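Local coordinates for LPXTG-motif cell wall anchor domain protein (Mobiluncus mulieris, PDB 5U5O) that probably mediates adhesion as part of a giant cell-wall-anchored surface protein, this piece comprising two Ig-like domains reinforced by intramolecular covalent cross-links, at residues L14-T20 against S161-Q167; D21-F27 against L101-R105; A47-Q53 against A119-Q125. All coordinates share one frame. Residues are numbered along the deposited sequence.

Interaction 1: residues L14-T20 against S161-Q167; sequences LKAFDVT and SITAEPQ
The parallel pairing of strands A' and G in an Ig-like sandwich is exemplified here by the T-Q ester bond domain, whose short strand 16-18 runs beside the strand that leaves the domain. Axes of 16-18 and 161-165 approach to 4.7 Å and their directions differ by 21°. Ala-16 pairs with Thr-163, Phe-17 with Ala-164 and Asp-18 with Glu-165. In the staggered pattern of parallel strands, Thr-163 N donates to Lys-15 O (2.9 Å), Phe-17 N to Thr-163 O (3.0 Å), Glu-165 N to Phe-17 O (2.8 Å) and Val-19 N to Glu-165 O (3.0 Å). Phe-17 and Ala-164 share the buried face. With chi1 p, the Phe-17 ring receives Ala-164 CA over its face in a CH-pi contact, 4.0 Å from the centroid, while Ile-162 CG2 meets its edge, 3.6 Å from CE1. The other face carries Ala-16, Thr-163, Asp-18 and Glu-165. A water bridges Lys-15 O (2.8 Å) and Thr-163 OG1 (2.7 Å). At the start, Lys-15 NZ donates to Ser-161 O (2.8 Å) and also bonds Ala-9 O of strand 4-10. Beyond the strand, Asp-18 OD1 accepts from Thr-20 N (3.0 Å), forming an Asx turn, and from Thr-20 OG1 (2.9 Å); that hydroxyl oxygen in turn accepts from Gln-167 N (2.9 Å), carrying the link past Pro-166. On its far side, strand 161-165 bonds through the backbones of Ile-162 and Ala-164 to Leu-120 and Ile-118, while Phe-17 and Val-19 pack on Leu-108 of helix 105-109.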
loop_
_atom_site.group_PDB
_atom_site.type_symbol
_atom_site.label_atom_id
_atom_site.label_comp_id
_atom_site.label_asym_id
_atom_site.label_seq_id
_atom_site.Cartn_x
_atom_site.Cartn_y
_atom_site.Cartn_z
ATOM N N LEU A 14 6.268 -7.809 12.096
ATOM C CA LEU A 14 5.755 -8.327 10.841
ATOM C C LEU A 14 6.558 -7.772 9.662
ATOM O O LEU A 14 7.374 -6.863 9.818
ATOM C CB LEU A 14 4.269 -7.996 10.697
ATOM C CG LEU A 14 3.390 -8.522 11.837
ATOM C CD1 LEU A 14 1.979 -7.979 11.686
ATOM C CD2 LEU A 14 3.376 -10.039 11.874
ATOM N N LYS A 15 6.300 -8.315 8.482
ATOM C CA LYS A 15 6.944 -7.874 7.246
ATOM C C LYS A 15 6.109 -6.869 6.441
ATOM O O LYS A 15 6.562 -6.365 5.416
ATOM C CB LYS A 15 7.272 -9.103 6.387
ATOM C CG LYS A 15 8.236 -10.091 7.048
ATOM C CD LYS A 15 9.607 -9.498 7.340
ATOM C CE LYS A 15 10.206 -8.828 6.118
ATOM N NZ LYS A 15 11.640 -8.458 6.268
ATOM N N ALA A 16 4.898 -6.572 6.913
ATOM C CA ALA A 16 4.009 -5.594 6.278
ATOM C C ALA A 16 3.237 -4.795 7.307
ATOM O O ALA A 16 3.067 -5.222 8.446
ATOM C CB ALA A 16 3.043 -6.289 5.344
ATOM N N PHE A 17 2.758 -3.634 6.871
ATOM C CA PHE A 17 1.921 -2.780 7.698
ATOM C C PHE A 17 0.886 -2.097 6.828
ATOM O O PHE A 17 1.016 -2.052 5.602
ATOM C CB PHE A 17 2.746 -1.752 8.470
ATOM C CG PHE A 17 3.473 -0.758 7.603
ATOM C CD1 PHE A 17 4.738 -1.004 7.133
ATOM C CD2 PHE A 17 2.890 0.445 7.279
ATOM C CE1 PHE A 17 5.389 -0.060 6.351
ATOM C CE2 PHE A 17 3.523 1.385 6.500
ATOM C CZ PHE A 17 4.786 1.137 6.036
ATOM N N ASP A 18 -0.137 -1.580 7.503
ATOM C CA ASP A 18 -1.277 -0.938 6.855
ATOM C C ASP A 18 -0.980 0.551 6.651
ATOM O O ASP A 18 -1.150 1.363 7.574
ATOM C CB ASP A 18 -2.545 -1.135 7.701
ATOM C CG ASP A 18 -3.767 -0.403 7.143
ATOM O OD1 ASP A 18 -3.659 0.265 6.091
ATOM O OD2 ASP A 18 -4.835 -0.492 7.778
ATOM N N VAL A 19 -0.631 0.910 5.422
ATOM C CA VAL A 19 -0.193 2.264 5.081
ATOM C C VAL A 19 -1.360 3.240 4.923
ATOM O O VAL A 19 -1.149 4.451 4.869
ATOM C CB VAL A 19 0.701 2.266 3.808
ATOM C CG1 VAL A 19 -0.107 2.087 2.519
ATOM C CG2 VAL A 19 1.558 3.523 3.740
ATOM N N THR A 20 -2.580 2.716 4.838
ATOM C CA THR A 20 -3.771 3.558 4.804
ATOM C C THR A 20 -4.461 3.673 6.172
ATOM O O THR A 20 -5.614 4.080 6.238
ATOM C CB THR A 20 -4.782 3.061 3.753
ATOM O OG1 THR A 20 -5.088 1.684 3.979
ATOM C CG2 THR A 20 -4.259 3.273 2.353
ATOM N N SER A 161 13.305 -6.313 3.283
ATOM C CA SER A 161 12.084 -5.806 2.662
ATOM C C SER A 161 11.008 -5.548 3.705
ATOM O O SER A 161 10.916 -6.266 4.704
ATOM C CB SER A 161 11.572 -6.804 1.623
ATOM O OG SER A 161 11.029 -7.950 2.245
ATOM N N ILE A 162 10.189 -4.533 3.432
ATOM C CA ILE A 162 8.950 -4.240 4.168
ATOM C C ILE A 162 7.901 -3.855 3.123
ATOM O O ILE A 162 8.217 -3.107 2.192
ATOM C CB ILE A 162 9.116 -3.043 5.158
ATOM C CG1 ILE A 162 10.143 -3.382 6.251
ATOM C CG2 ILE A 162 7.789 -2.621 5.784
ATOM C CD1 ILE A 162 9.687 -4.464 7.213
ATOM N N THR A 163 6.662 -4.318 3.301
ATOM C CA THR A 163 5.572 -3.934 2.399
ATOM C C THR A 163 4.594 -3.011 3.102
ATOM O O THR A 163 4.025 -3.384 4.112
ATOM C CB THR A 163 4.826 -5.161 1.867
ATOM O OG1 THR A 163 5.775 -6.062 1.328
ATOM C CG2 THR A 163 3.875 -4.780 0.755
ATOM N N ALA A 164 4.438 -1.817 2.546
ATOM C CA ALA A 164 3.414 -0.876 2.976
ATOM C C ALA A 164 2.145 -1.188 2.178
ATOM O O ALA A 164 2.080 -0.891 0.976
ATOM C CB ALA A 164 3.904 0.536 2.715
ATOM N N GLU A 165 1.175 -1.827 2.847
ATOM C CA GLU A 165 -0.013 -2.392 2.201
ATOM C C GLU A 165 -1.212 -1.472 2.365
ATOM O O GLU A 165 -1.640 -1.199 3.496
ATOM C CB GLU A 165 -0.385 -3.740 2.817
ATOM C CG GLU A 165 0.656 -4.818 2.608
ATOM C CD GLU A 165 0.244 -6.163 3.174
ATOM O OE1 GLU A 165 -0.619 -6.231 4.073
ATOM O OE2 GLU A 165 0.829 -7.163 2.726
ATOM N N PRO A 166 -1.794 -0.994 1.248
ATOM C CA PRO A 166 -3.051 -0.249 1.395
ATOM C C PRO A 166 -4.225 -1.188 1.630
ATOM O O PRO A 166 -4.191 -2.345 1.219
ATOM C CB PRO A 166 -3.203 0.439 0.044
ATOM C CG PRO A 166 -2.535 -0.492 -0.904
ATOM C CD PRO A 166 -1.377 -1.101 -0.165
ATOM N N GLN A 167 -5.266 -0.667 2.276
ATOM C CA GLN A 167 -6.555 -1.351 2.342
ATOM C C GLN A 167 -7.428 -0.837 1.202
ATOM O O GLN A 167 -7.087 0.146 0.539
ATOM C CB GLN A 167 -7.246 -1.134 3.697
ATOM C CG GLN A 167 -6.353 -1.335 4.915
ATOM C CD GLN A 167 -5.515 -2.599 4.853
ATOM O OE1 GLN A 167 -4.285 -2.551 4.971
ATOM N NE2 GLN A 167 -6.170 -3.734 4.660
HETATM O O HOH W 1 6.461 -8.002 3.101
#

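Interaction 2: residues D21-F27 against L101-R105; sequences DGKKDAF and LTVKR
Leu-101 opens the second segment, its side chain leading away to Ala-64 and Ala-66 on strand 64-71. Thr-102 CA lies 3.3 Å from Phe-27 O in a CA-H...O contact. Val-103 and Phe-27 form an antiparallel hydrogen-bonded pair, Phe-27 N to Val-103 O 2.8 Å and Val-103 N to Phe-27 O 2.9 Å, their side chains on the buried face. This is the B-E pairing of an Ig-like sandwich, where strand 26-36 begins and strand 94-104 ends. Lys-104 makes the next, non-hydrogen-bonded pair with Ala-26 (CA to CA 4.1 Å). Arg-105 holds the loop 21-25 that leads into strand 26-36. Its N donates to Asp-25 O (2.8 Å); chi1 and chi2 t and chi3 p bend the side chain so that NE reaches Lys-24 O (2.9 Å), CD meets the edge of the Phe-27 ring, 3.7 Å from CE2, and NH2 bonds Val-19 O. Gly-22 CA lies 3.7 Å from Arg-105 NH1, over the guanidinium face. The loop starts with a type I turn, Asp-21 to Lys-24, closed by Lys-24 N to Asp-21 O (3.2 Å); Asp-21 OD1 accepts from Lys-23 N (3.0 Å), an Asx turn, and salt-bridges Lys-23 NZ (2.8 Å).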
loop_
_atom_site.group_PDB
_atom_site.type_symbol
_atom_site.label_atom_id
_atom_site.label_comp_id
_atom_site.label_asym_id
_atom_site.label_seq_id
_atom_site.Cartn_x
_atom_site.Cartn_y
_atom_site.Cartn_z
ATOM N N ASP A 21 -3.749 3.332 7.251
ATOM C CA ASP A 21 -4.256 3.503 8.610
ATOM C C ASP A 21 -4.229 4.983 8.964
ATOM O O ASP A 21 -3.180 5.554 9.248
ATOM C CB ASP A 21 -3.414 2.694 9.606
ATOM C CG ASP A 21 -4.002 2.670 11.016
ATOM O OD1 ASP A 21 -4.939 3.411 11.309
ATOM O OD2 ASP A 21 -3.511 1.872 11.841
ATOM N N GLY A 22 -5.412 5.595 8.995
ATOM C CA GLY A 22 -5.552 7.001 9.350
ATOM C C GLY A 22 -5.158 7.358 10.775
ATOM O O GLY A 22 -4.859 8.523 11.055
ATOM N N LYS A 23 -5.146 6.371 11.675
ATOM C CA LYS A 23 -4.756 6.611 13.073
ATOM C C LYS A 23 -3.241 6.726 13.281
ATOM O O LYS A 23 -2.798 7.187 14.327
ATOM C CB LYS A 23 -5.324 5.518 13.985
ATOM C CG LYS A 23 -6.847 5.529 14.079
ATOM C CD LYS A 23 -7.384 4.351 14.885
ATOM C CE LYS A 23 -7.985 3.239 14.030
ATOM N NZ LYS A 23 -7.189 2.848 12.829
ATOM N N LYS A 24 -2.457 6.292 12.295
ATOM C CA LYS A 24 -0.999 6.354 12.368
ATOM C C LYS A 24 -0.484 7.514 11.522
ATOM O O LYS A 24 -0.842 7.625 10.350
ATOM C CB LYS A 24 -0.406 5.038 11.871
ATOM C CG LYS A 24 -0.676 3.861 12.802
ATOM C CD LYS A 24 0.401 3.728 13.881
ATOM C CE LYS A 24 1.530 2.821 13.418
ATOM N NZ LYS A 24 2.854 2.987 14.092
ATOM N N ASP A 25 0.342 8.376 12.111
ATOM C CA ASP A 25 1.069 9.398 11.330
ATOM C C ASP A 25 2.483 8.994 10.897
ATOM O O ASP A 25 3.066 9.653 10.036
ATOM C CB ASP A 25 1.072 10.756 12.057
ATOM C CG ASP A 25 1.930 10.759 13.314
ATOM O OD1 ASP A 25 2.177 9.676 13.889
ATOM O OD2 ASP A 25 2.342 11.861 13.738
ATOM N N ALA A 26 3.027 7.933 11.498
ATOM C CA ALA A 26 4.360 7.431 11.169
ATOM C C ALA A 26 4.435 5.964 11.484
ATOM O O ALA A 26 3.637 5.439 12.259
ATOM C CB ALA A 26 5.416 8.179 11.968
ATOM N N PHE A 27 5.422 5.312 10.884
ATOM C CA PHE A 27 5.692 3.913 11.139
ATOM C C PHE A 27 7.163 3.746 11.437
ATOM O O PHE A 27 7.991 4.458 10.881
ATOM C CB PHE A 27 5.352 3.069 9.926
ATOM C CG PHE A 27 3.894 3.048 9.632
ATOM C CD1 PHE A 27 3.059 2.122 10.254
ATOM C CD2 PHE A 27 3.356 3.955 8.753
ATOM C CE1 PHE A 27 1.702 2.101 9.993
ATOM C CE2 PHE A 27 1.994 3.947 8.488
ATOM C CZ PHE A 27 1.170 3.013 9.108
ATOM N N LEU A 101 14.130 3.025 12.071
ATOM C CA LEU A 101 13.962 3.883 10.900
ATOM C C LEU A 101 12.484 4.288 10.828
ATOM O O LEU A 101 11.619 3.450 10.554
ATOM C CB LEU A 101 14.387 3.138 9.627
ATOM C CG LEU A 101 15.886 2.828 9.518
ATOM C CD1 LEU A 101 16.137 1.806 8.422
ATOM C CD2 LEU A 101 16.671 4.103 9.251
ATOM N N THR A 102 12.208 5.560 11.097
ATOM C CA THR A 102 10.842 6.038 11.221
ATOM C C THR A 102 10.467 6.851 10.000
ATOM O O THR A 102 11.146 7.805 9.633
ATOM C CB THR A 102 10.680 6.811 12.535
ATOM O OG1 THR A 102 10.916 5.901 13.617
ATOM C CG2 THR A 102 9.290 7.382 12.677
ATOM N N VAL A 103 9.363 6.455 9.373
ATOM C CA VAL A 103 8.865 7.101 8.167
ATOM C C VAL A 103 7.479 7.691 8.423
ATOM O O VAL A 103 6.602 7.040 9.006
ATOM C CB VAL A 103 8.881 6.127 6.952
ATOM C CG1 VAL A 103 8.117 4.841 7.226
ATOM C CG2 VAL A 103 8.394 6.809 5.687
ATOM N N LYS A 104 7.299 8.933 7.986
ATOM C CA LYS A 104 6.006 9.598 8.066
ATOM C C LYS A 104 5.058 8.974 7.053
ATOM O O LYS A 104 5.428 8.772 5.902
ATOM C CB LYS A 104 6.143 11.095 7.792
ATOM C CG LYS A 104 6.943 11.840 8.852
ATOM C CD LYS A 104 6.975 13.341 8.594
ATOM C CE LYS A 104 7.722 13.677 7.311
ATOM N NZ LYS A 104 8.058 15.122 7.195
ATOM N N ARG A 105 3.831 8.687 7.478
ATOM C CA ARG A 105 2.847 8.068 6.588
ATOM C C ARG A 105 2.647 8.889 5.315
ATOM O O ARG A 105 2.527 8.318 4.231
ATOM C CB ARG A 105 1.510 7.838 7.295
ATOM C CG ARG A 105 0.589 6.871 6.556
ATOM C CD ARG A 105 -0.563 6.411 7.442
ATOM N NE ARG A 105 -1.599 7.430 7.544
ATOM C CZ ARG A 105 -2.499 7.707 6.601
ATOM N NH1 ARG A 105 -3.389 8.666 6.816
ATOM N NH2 ARG A 105 -2.525 7.046 5.444
#

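Interaction 3: residues A47-Q53 against A119-Q125; sequences AGQLYEQ and ALVVYEQ
How an inner strand pair of a beta sandwich settles its polar groups is well seen where 47-52 runs antiparallel to 119-125, as strands C and F of the Ig-like fold, with axes 4.7 Å apart at 158°. The hydrogen-bonded pairs are Ala-47 with Gln-125, Gln-49 with Tyr-123 and Tyr-51 with Val-121; in each, the N of the first residue reaches the O of the second at 3.0 Å, and the N of the second returns to the O of the first at 2.9 Å. Gln-53 N adds a bond to Ala-119 O (2.8 Å), whereas Ala-119 N donates to a water (2.8 Å), which in turn donates to Glu-52 OE2 (2.8 Å); Glu-52 OE1 is hydrogen-bonded to Ser-54 OG. Diagonally across the sheet, Gln-49 and Gln-125, both m,p, face each other amide to amide: each NE2 donates to the other's OE1 at 2.9 Å, and Gln-125 NE2 also bonds Asn-153 OD1. On this same face the edge of Tyr-51 meets the face of Tyr-123, centroids 5.2 Å apart and planes at 66°. Opposite, Leu-50 CD1 rests 3.9 Å from Val-122 CG2, and Gly-48 leaves room for Glu-124: a CB there would clash with OE1, which lies 3.3 Å from Gly-48 CA and near acidic Asp-31. Each amide thus satisfies the other's donor and acceptor without formal charge, at a partly exposed site in a mostly buried contact.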
loop_
_atom_site.group_PDB
_atom_site.type_symbol
_atom_site.label_atom_id
_atom_site.label_comp_id
_atom_site.label_asym_id
_atom_site.label_seq_id
_atom_site.Cartn_x
_atom_site.Cartn_y
_atom_site.Cartn_z
ATOM N N ALA A 47 25.191 2.533 9.769
ATOM C CA ALA A 47 24.149 3.437 9.235
ATOM C C ALA A 47 23.155 2.625 8.485
ATOM O O ALA A 47 23.511 1.666 7.763
ATOM C CB ALA A 47 24.768 4.463 8.308
ATOM N N GLY A 48 21.897 3.018 8.620
ATOM C CA GLY A 48 20.803 2.430 7.882
ATOM C C GLY A 48 19.992 3.501 7.165
ATOM O O GLY A 48 19.882 4.645 7.648
ATOM N N GLN A 49 19.406 3.120 6.034
ATOM C CA GLN A 49 18.481 3.968 5.282
ATOM C C GLN A 49 17.327 3.135 4.792
ATOM O O GLN A 49 17.492 1.979 4.426
ATOM C CB GLN A 49 19.140 4.655 4.083
ATOM C CG GLN A 49 20.439 5.366 4.384
ATOM C CD GLN A 49 21.640 4.427 4.415
ATOM O OE1 GLN A 49 21.755 3.496 3.599
ATOM N NE2 GLN A 49 22.544 4.663 5.359
ATOM N N LEU A 50 16.155 3.769 4.759
ATOM C CA LEU A 50 14.938 3.175 4.236
ATOM C C LEU A 50 14.586 3.822 2.905
ATOM O O LEU A 50 14.538 5.055 2.806
ATOM C CB LEU A 50 13.783 3.419 5.225
ATOM C CG LEU A 50 12.476 2.723 4.881
ATOM C CD1 LEU A 50 12.576 1.218 5.002
ATOM C CD2 LEU A 50 11.381 3.262 5.798
ATOM N N TYR A 51 14.312 2.991 1.899
ATOM C CA TYR A 51 13.961 3.449 0.561
ATOM C C TYR A 51 12.737 2.727 0.034
ATOM O O TYR A 51 12.498 1.575 0.387
ATOM C CB TYR A 51 15.083 3.105 -0.416
ATOM C CG TYR A 51 16.396 3.797 -0.196
ATOM C CD1 TYR A 51 16.600 5.091 -0.651
ATOM C CD2 TYR A 51 17.476 3.121 0.398
ATOM C CE1 TYR A 51 17.822 5.721 -0.491
ATOM C CE2 TYR A 51 18.703 3.747 0.563
ATOM C CZ TYR A 51 18.866 5.046 0.119
ATOM O OH TYR A 51 20.045 5.712 0.265
ATOM N N GLU A 52 11.985 3.392 -0.836
ATOM C CA GLU A 52 11.079 2.685 -1.733
ATOM C C GLU A 52 11.966 1.944 -2.755
ATOM O O GLU A 52 12.991 2.480 -3.218
ATOM C CB GLU A 52 10.066 3.648 -2.378
ATOM C CG GLU A 52 9.040 2.973 -3.279
ATOM C CD GLU A 52 9.545 2.710 -4.686
ATOM O OE1 GLU A 52 10.263 3.567 -5.244
ATOM O OE2 GLU A 52 9.242 1.632 -5.232
ATOM N N GLN A 53 11.584 0.704 -3.065
ATOM C CA GLN A 53 12.456 -0.236 -3.781
ATOM C C GLN A 53 12.938 0.254 -5.146
ATOM O O GLN A 53 14.108 0.072 -5.478
ATOM C CB GLN A 53 11.782 -1.600 -3.927
ATOM C CG GLN A 53 12.688 -2.682 -4.505
ATOM C CD GLN A 53 11.945 -3.973 -4.773
ATOM O OE1 GLN A 53 10.816 -3.957 -5.268
ATOM N NE2 GLN A 53 12.579 -5.103 -4.465
ATOM N N ALA A 119 6.630 -1.249 -2.054
ATOM C CA ALA A 119 7.777 -2.038 -1.608
ATOM C C ALA A 119 8.856 -1.143 -1.019
ATOM O O ALA A 119 9.328 -0.195 -1.672
ATOM C CB ALA A 119 8.360 -2.863 -2.751
ATOM N N LEU A 120 9.253 -1.462 0.210
ATOM C CA LEU A 120 10.363 -0.778 0.880
ATOM C C LEU A 120 11.542 -1.709 1.141
ATOM O O LEU A 120 11.373 -2.913 1.278
ATOM C CB LEU A 120 9.895 -0.206 2.217
ATOM C CG LEU A 120 8.628 0.645 2.175
ATOM C CD1 LEU A 120 8.241 1.120 3.570
ATOM C CD2 LEU A 120 8.796 1.851 1.266
ATOM N N VAL A 121 12.710 -1.114 1.323
ATOM C CA VAL A 121 13.902 -1.900 1.625
ATOM C C VAL A 121 14.876 -1.067 2.452
ATOM O O VAL A 121 15.026 0.128 2.225
ATOM C CB VAL A 121 14.537 -2.475 0.325
ATOM C CG1 VAL A 121 15.035 -1.345 -0.570
ATOM C CG2 VAL A 121 15.632 -3.496 0.635
ATOM N N VAL A 122 15.544 -1.745 3.385
ATOM C CA VAL A 122 16.572 -1.172 4.253
ATOM C C VAL A 122 17.959 -1.492 3.664
ATOM O O VAL A 122 18.217 -2.632 3.229
ATOM C CB VAL A 122 16.498 -1.792 5.644
ATOM C CG1 VAL A 122 17.684 -1.393 6.513
ATOM C CG2 VAL A 122 15.195 -1.363 6.295
ATOM N N TYR A 123 18.802 -0.469 3.583
ATOM C CA TYR A 123 20.230 -0.576 3.231
ATOM C C TYR A 123 21.009 -0.312 4.509
ATOM O O TYR A 123 20.555 0.439 5.383
ATOM C CB TYR A 123 20.546 0.495 2.197
ATOM C CG TYR A 123 20.237 0.123 0.746
ATOM C CD1 TYR A 123 19.285 -0.845 0.403
ATOM C CD2 TYR A 123 20.943 0.740 -0.293
ATOM C CE1 TYR A 123 19.040 -1.179 -0.928
ATOM C CE2 TYR A 123 20.698 0.415 -1.619
ATOM C CZ TYR A 123 19.751 -0.541 -1.929
ATOM O OH TYR A 123 19.526 -0.848 -3.251
ATOM N N GLU A 124 22.199 -0.925 4.624
ATOM C CA GLU A 124 23.033 -0.781 5.829
ATOM C C GLU A 124 24.503 -0.725 5.437
ATOM O O GLU A 124 24.934 -1.394 4.467
ATOM C CB GLU A 124 22.838 -1.956 6.793
ATOM C CG GLU A 124 23.334 -1.704 8.214
ATOM C CD GLU A 124 22.350 -0.884 9.047
ATOM O OE1 GLU A 124 21.174 -0.729 8.642
ATOM O OE2 GLU A 124 22.780 -0.362 10.089
ATOM N N GLN A 125 25.268 0.082 6.154
ATOM C CA GLN A 125 26.727 0.093 5.987
ATOM C C GLN A 125 27.403 -0.015 7.336
ATOM O O GLN A 125 26.893 0.486 8.375
ATOM C CB GLN A 125 27.202 1.344 5.248
ATOM C CG GLN A 125 26.479 1.613 3.930
ATOM C CD GLN A 125 25.123 2.304 4.143
ATOM O OE1 GLN A 125 25.022 3.232 4.935
ATOM N NE2 GLN A 125 24.082 1.827 3.460
HETATM O O HOH W 2 7.050 0.006 -4.565
#

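Overall arrangement
From the N terminus, the chain passes through 14-20 and turns directly into 21-27, then reaches 47-53, so the first halves of all three contacts come before any is closed. Interaction 2 closes first, at 101-105; interaction 3 follows at 119-125 and, because its segments alternate with those of interaction 2, the two cross. Interaction 1 closes last, at 161-167, and encloses both. Interaction 2 belongs to one sheet of the sandwich, interactions 1 and 3 to the other, where Ile-162 O bonds Leu-120 N. Between the sheets, Leu-101 and Val-103 pack on Val-122 and Leu-50, Phe-17 meets Phe-27, and Arg-105 NH2 bonds Val-19 O.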